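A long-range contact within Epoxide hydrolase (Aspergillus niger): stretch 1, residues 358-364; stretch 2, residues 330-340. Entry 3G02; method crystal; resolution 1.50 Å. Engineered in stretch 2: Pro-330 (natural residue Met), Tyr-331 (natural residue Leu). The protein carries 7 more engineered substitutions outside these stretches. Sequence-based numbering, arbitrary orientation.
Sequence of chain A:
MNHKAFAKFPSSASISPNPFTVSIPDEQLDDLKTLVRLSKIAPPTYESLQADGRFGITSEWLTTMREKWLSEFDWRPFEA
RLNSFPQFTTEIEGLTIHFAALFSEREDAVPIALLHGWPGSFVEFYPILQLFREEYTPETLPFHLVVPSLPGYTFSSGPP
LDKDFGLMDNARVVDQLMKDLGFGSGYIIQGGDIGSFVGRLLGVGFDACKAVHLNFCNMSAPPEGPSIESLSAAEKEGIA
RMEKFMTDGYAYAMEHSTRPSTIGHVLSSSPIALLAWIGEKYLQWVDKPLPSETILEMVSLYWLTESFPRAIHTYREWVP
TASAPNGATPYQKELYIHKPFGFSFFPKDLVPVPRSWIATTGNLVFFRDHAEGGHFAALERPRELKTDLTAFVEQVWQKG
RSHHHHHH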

# COMPACT_ATOMS: atom_id res chain seq x y z
N ILE A 358 6.92 21.61 -19.11
CA ILE A 358 7.53 22.27 -17.96
C ILE A 358 7.55 23.80 -18.15
O ILE A 358 7.34 24.55 -17.19
CB ILE A 358 8.96 21.72 -17.70
CG1 ILE A 358 8.88 20.23 -17.36
CG2 ILE A 358 9.66 22.49 -16.59
CD1 ILE A 358 10.17 19.47 -17.57
N ALA A 359 7.77 24.23 -19.39
CA ALA A 359 7.80 25.66 -19.73
C ALA A 359 6.49 26.40 -19.44
O ALA A 359 6.50 27.61 -19.24
CB ALA A 359 8.20 25.83 -21.19
N THR A 360 5.38 25.67 -19.42
CA THR A 360 4.07 26.27 -19.14
C THR A 360 3.88 26.57 -17.65
O THR A 360 2.91 27.23 -17.26
CB THR A 360 2.89 25.37 -19.60
OG1 THR A 360 2.80 24.22 -18.75
CG2 THR A 360 3.06 24.94 -21.05
N THR A 361 4.81 26.08 -16.82
CA THR A 361 4.66 26.14 -15.37
C THR A 361 5.58 27.16 -14.69
O THR A 361 5.55 27.32 -13.47
CB THR A 361 4.88 24.75 -14.73
OG1 THR A 361 6.28 24.45 -14.70
CG2 THR A 361 4.14 23.67 -15.49
N GLY A 362 6.40 27.84 -15.48
CA GLY A 362 7.30 28.85 -14.95
C GLY A 362 8.11 29.58 -15.99
O GLY A 362 8.07 29.25 -17.18
N ASN A 363 8.83 30.60 -15.53
CA ASN A 363 9.76 31.37 -16.36
C ASN A 363 11.02 30.53 -16.60
O ASN A 363 12.08 30.79 -16.02
CB ASN A 363 10.07 32.70 -15.66
CG ASN A 363 11.08 33.56 -16.42
OD1 ASN A 363 11.19 33.50 -17.65
ND2 ASN A 363 11.84 34.36 -15.67
N LEU A 364 10.88 29.52 -17.45
CA LEU A 364 11.93 28.54 -17.69
C LEU A 364 13.03 29.13 -18.57
O LEU A 364 12.91 29.17 -19.80
CB LEU A 364 11.36 27.26 -18.31
CG LEU A 364 12.31 26.07 -18.49
CD1 LEU A 364 12.69 25.46 -17.15
CD2 LEU A 364 11.69 25.03 -19.41
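Stretch 2 330-340: PYQKELYIHKP

A short parallel bridge can fix the relation between two distant pieces of chain when the loops leading into it also lie against each other, and this contact in the Aspergillus niger epoxide hydrolase is a compact example. Stretch 1 approaches as a turn, closed by the bond from Thr-361 N to Ile-358 O (3.0 Å), and becomes a strand at Gly-362. Stretch 2 begins with helical backbone angles at the engineered Pro-330 and on to Gln-332, passes through a type I turn from Lys-333 to Tyr-336, and is extended at Ile-337. The turn region is held by Leu-335 N, which donates to Pro-330 O at 2.7 Å, and by Tyr-336 N, which donates to Lys-333 O at 3.2 Å.

The two strands run parallel, with the CA atoms of Gly-362 and Ile-337 4.2 Å apart. As is usual for a parallel bridge, one residue reaches both neighbours of its partner: Ile-337 N donates to Thr-361 O at 3.0 Å, and Asn-363 N donates to Ile-337 O at 2.7 Å. Beyond this pair stretch 2 turns a corner at Lys-339. Before the bridge, the loops pack backbone to backbone. Thr-361 CA lies 3.3 Å from Tyr-331 O, and Gln-332 CA lies 3.5 Å from Thr-360 O, both as CA-H...O contacts.

The side chains extend this backbone match. Tyr-336, with chi1 near 180° (t), brings its ring over Gly-362, whose CA lies 3.6 Å from the ring centroid and only 14° off the normal. The glycine thus offers a CH group to the ring face, while Thr-360 O approaches the ring edge, 3.4 Å from Tyr-336 CD1. At the far end of the ring, a water sits 2.7 Å from Tyr-336 OH and donates to Ala-359 O, also at 2.7 Å, linking the phenol to the turn of stretch 1.

Gln-332 starts sideways at its CB, but its end comes nearer, and NE2 donates to Thr-360 OG1 at 3.0 Å in an almost straight bond. Thr-361 turns its hydroxyl back into its own stretch, OG1 donating to Ile-358 O at 2.7 Å, while its methyl CG2 packs 3.6 Å from CB of the engineered Tyr-331. Past the bridge, Asn-363 points toward stretch 2, its CB 3.5 Å from both His-338 O and Lys-339 O. Backbone pairing and side-chain packing together bury 468 Å², counting both sides.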

# COMPACT_ATOMS: atom_id res chain seq x y z
N PRO A 330 -3.44 24.56 -12.09
CA PRO A 330 -2.72 25.29 -11.04
C PRO A 330 -1.27 25.66 -11.40
O PRO A 330 -0.81 26.75 -11.05
CB PRO A 330 -2.73 24.32 -9.85
CG PRO A 330 -2.92 22.97 -10.47
CD PRO A 330 -3.80 23.20 -11.65
N TYR A 331 -0.58 24.77 -12.11
CA TYR A 331 0.82 24.98 -12.49
C TYR A 331 1.01 26.14 -13.48
O TYR A 331 2.05 26.80 -13.47
CB TYR A 331 1.42 23.69 -13.06
CG TYR A 331 1.67 22.60 -12.03
CD1 TYR A 331 0.63 21.76 -11.62
CD2 TYR A 331 2.93 22.42 -11.48
CE1 TYR A 331 0.85 20.76 -10.67
CE2 TYR A 331 3.16 21.42 -10.53
CZ TYR A 331 2.12 20.60 -10.13
OH TYR A 331 2.34 19.61 -9.20
N GLN A 332 -0.00 26.37 -14.31
CA GLN A 332 0.04 27.44 -15.31
C GLN A 332 -0.51 28.76 -14.76
O GLN A 332 -0.25 29.83 -15.32
CB GLN A 332 -0.75 27.05 -16.56
CG GLN A 332 -0.17 25.88 -17.36
CD GLN A 332 -0.45 24.52 -16.74
OE1 GLN A 332 -1.41 24.34 -15.99
NE2 GLN A 332 0.39 23.54 -17.05
N LYS A 333 -1.26 28.67 -13.67
CA LYS A 333 -1.91 29.84 -13.09
C LYS A 333 -1.31 30.20 -11.73
O LYS A 333 -0.24 30.82 -11.67
CB LYS A 333 -3.43 29.62 -12.99
CG LYS A 333 -4.18 29.67 -14.32
CD LYS A 333 -4.67 31.08 -14.63
CE LYS A 333 -5.39 31.14 -15.97
NZ LYS A 333 -4.44 31.10 -17.13
N GLU A 334 -1.98 29.81 -10.65
CA GLU A 334 -1.61 30.23 -9.30
C GLU A 334 -0.22 29.76 -8.84
O GLU A 334 0.43 30.43 -8.04
CB GLU A 334 -2.68 29.85 -8.27
CG GLU A 334 -3.02 28.36 -8.16
CD GLU A 334 -4.21 27.93 -9.03
OE1 GLU A 334 -4.52 28.62 -10.03
OE2 GLU A 334 -4.83 26.89 -8.71
N LEU A 335 0.23 28.62 -9.36
CA LEU A 335 1.53 28.06 -8.96
C LEU A 335 2.62 28.21 -10.03
O LEU A 335 3.65 27.52 -9.98
CB LEU A 335 1.39 26.60 -8.53
CG LEU A 335 0.44 26.28 -7.37
CD1 LEU A 335 0.46 24.79 -7.06
CD2 LEU A 335 0.77 27.10 -6.13
N TYR A 336 2.40 29.12 -10.97
CA TYR A 336 3.40 29.48 -11.98
C TYR A 336 4.59 30.16 -11.30
O TYR A 336 4.41 31.08 -10.51
CB TYR A 336 2.77 30.41 -13.02
CG TYR A 336 3.64 30.73 -14.22
CD1 TYR A 336 3.55 29.97 -15.39
CD2 TYR A 336 4.53 31.80 -14.20
CE1 TYR A 336 4.33 30.26 -16.50
CE2 TYR A 336 5.32 32.10 -15.31
CZ TYR A 336 5.21 31.33 -16.45
OH TYR A 336 5.99 31.63 -17.55
N ILE A 337 5.80 29.70 -11.61
CA ILE A 337 7.00 30.31 -11.05
C ILE A 337 7.43 31.47 -11.94
O ILE A 337 7.93 31.26 -13.05
CB ILE A 337 8.16 29.29 -10.89
CG1 ILE A 337 7.71 28.10 -10.03
CG2 ILE A 337 9.39 29.97 -10.29
CD1 ILE A 337 8.61 26.87 -10.14
N HIS A 338 7.22 32.69 -11.46
CA HIS A 338 7.55 33.90 -12.23
C HIS A 338 9.04 34.26 -12.15
O HIS A 338 9.57 34.93 -13.04
CB HIS A 338 6.68 35.07 -11.78
CG HIS A 338 5.23 34.90 -12.13
ND1 HIS A 338 4.73 35.20 -13.38
CD2 HIS A 338 4.18 34.45 -11.40
CE1 HIS A 338 3.43 34.95 -13.40
NE2 HIS A 338 3.08 34.50 -12.21
N LYS A 339 9.70 33.80 -11.10
CA LYS A 339 11.13 33.99 -10.91
C LYS A 339 11.93 33.09 -11.85
O LYS A 339 11.37 32.14 -12.41
CB LYS A 339 11.51 33.72 -9.45
CG LYS A 339 10.93 34.75 -8.49
CD LYS A 339 10.82 34.20 -7.11
CE LYS A 339 9.97 35.10 -6.23
NZ LYS A 339 9.73 34.46 -4.92
N PRO A 340 13.23 33.39 -12.06
CA PRO A 340 14.06 32.53 -12.90
C PRO A 340 13.94 31.06 -12.49
O PRO A 340 14.13 30.73 -11.31
CB PRO A 340 15.48 33.05 -12.65
CG PRO A 340 15.28 34.49 -12.34
CD PRO A 340 14.00 34.55 -11.56
O HOH W 1 6.04 30.21 -19.87